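Side-chain contact in putative esterase (Bacteroides intestinalis DSM 17393, PDB 5VOL), which is a family 1 carbohydrate esterase that acts as a ferulic acid esterase on arabinoxylan and probably cuts ester bonds with a serine nucleophile: residues Val159-Ser163 with Ala164-Ile168. Sequence-based numbering, arbitrary orientation.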
# COMPACT_ATOMS: atom_id res chain seq x y z
N VAL C 159 -14.38 14.89 -8.70
CA VAL C 159 -15.07 14.65 -7.44
C VAL C 159 -14.50 13.41 -6.75
O VAL C 159 -14.41 12.35 -7.35
CB VAL C 159 -16.59 14.45 -7.64
CG1 VAL C 159 -17.28 14.12 -6.31
CG2 VAL C 159 -17.23 15.70 -8.28
N TYR C 160 -14.13 13.54 -5.47
CA TYR C 160 -13.69 12.39 -4.68
C TYR C 160 -14.66 12.24 -3.50
O TYR C 160 -14.63 13.03 -2.57
CB TYR C 160 -12.26 12.57 -4.17
CG TYR C 160 -11.64 11.31 -3.61
CD1 TYR C 160 -12.02 10.83 -2.36
CD2 TYR C 160 -10.68 10.61 -4.32
CE1 TYR C 160 -11.45 9.65 -1.83
CE2 TYR C 160 -10.10 9.45 -3.81
CZ TYR C 160 -10.49 8.97 -2.58
OH TYR C 160 -9.90 7.83 -2.09
N ALA C 161 -15.49 11.21 -3.55
CA ALA C 161 -16.55 11.00 -2.58
C ALA C 161 -16.16 9.93 -1.54
O ALA C 161 -16.02 8.77 -1.91
CB ALA C 161 -17.82 10.58 -3.30
N MET C 162 -16.00 10.32 -0.27
CA MET C 162 -15.61 9.37 0.79
C MET C 162 -16.79 8.96 1.65
O MET C 162 -17.43 9.82 2.24
CB MET C 162 -14.56 9.98 1.73
CG MET C 162 -13.39 10.68 1.07
SD MET C 162 -12.51 11.61 2.33
CE MET C 162 -11.28 12.40 1.31
N SER C 163 -17.04 7.65 1.74
CA SER C 163 -18.10 7.12 2.60
C SER C 163 -19.38 7.94 2.43
O SER C 163 -19.99 8.35 3.43
CB SER C 163 -17.66 7.12 4.05
OG SER C 163 -16.33 6.65 4.21
N ALA C 164 -19.74 8.22 1.18
CA ALA C 164 -20.62 9.34 0.87
C ALA C 164 -22.08 9.07 1.19
O ALA C 164 -22.55 7.95 1.06
CB ALA C 164 -20.49 9.73 -0.60
N LEU C 165 -22.79 10.11 1.62
CA LEU C 165 -24.24 10.02 1.78
C LEU C 165 -24.89 10.24 0.41
O LEU C 165 -25.39 11.33 0.12
CB LEU C 165 -24.74 11.06 2.78
CG LEU C 165 -26.22 11.07 3.16
CD1 LEU C 165 -26.58 9.81 3.96
CD2 LEU C 165 -26.55 12.34 3.95
N MET C 166 -24.82 9.22 -0.44
CA MET C 166 -25.31 9.32 -1.82
C MET C 166 -26.83 9.41 -1.83
O MET C 166 -27.43 9.99 -2.73
CB MET C 166 -24.86 8.11 -2.63
CG MET C 166 -23.34 8.03 -2.87
SD MET C 166 -22.67 9.55 -3.58
CE MET C 166 -21.07 8.95 -4.21
N SER C 167 -27.44 8.78 -0.83
CA SER C 167 -28.88 8.87 -0.57
C SER C 167 -29.09 8.34 0.83
O SER C 167 -28.17 7.80 1.43
CB SER C 167 -29.69 8.06 -1.59
OG SER C 167 -29.37 6.68 -1.55
N ILE C 168 -30.31 8.48 1.36
CA ILE C 168 -30.61 7.95 2.69
C ILE C 168 -30.53 6.44 2.70
O ILE C 168 -31.16 5.78 1.88
CB ILE C 168 -32.02 8.36 3.16
CG1 ILE C 168 -32.19 9.88 3.08
CG2 ILE C 168 -32.28 7.85 4.57
CD1 ILE C 168 -31.28 10.65 4.02
O HOH W 1 -18.23 6.97 -0.98
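Ala161, Ala164 and Met166 meet where strand 158-162 gives way to the loop that follows it. The methyl CB of Ala161 is touched by two groups from the loop: Met166 CE at 3.7 Å and Ala164 CB at 3.9 Å. Met166 gets there by folding back: its chain is bent at chi2 (-53°), which returns the terminal methyl to the strand although the side chain leaves the backbone in another direction. Thr146 of helix 140-151 touches both Ala161 and Met166, and Phe232 of helix 226-238 also packs on Met166, so the methyl contact lies where the sheet meets these two helices.

Ser163 makes the turn, with phi and psi both positive (45°/47°). The chain therefore swings sharply, and although Met162 O ends 3.0 Å from Ala164 N, the angle is too poor for a hydrogen bond. A water spans the gap instead, accepting from Ala164 N at 2.9 Å and lying 3.0 Å from Ala161 O, to which it can donate, though other acceptors compete for its protons. Further along, Leu165 centres an inverse gamma turn, closed by a weak bond from Met166 N to Ala164 O (3.0 Å); Asn229 ND2 also donates to that carbonyl.

The looser side is that of Leu165, partly exposed and directed away from the strand, with a bound isopropanol nearby, probably from the crystallisation liquor. Ser163 also points away: its OG, turned beside the backbone N, is hydrogen-bonded to Trp257 NE1, and its side chain touches Asp223 and His252, which with Ser139 probably form the catalytic triad of this alpha/beta-hydrolase fold. The chemistry thus divides at the turn: methyl packing and a bridging water line its inner side, while the serine hydroxyl is engaged beside the likely active site.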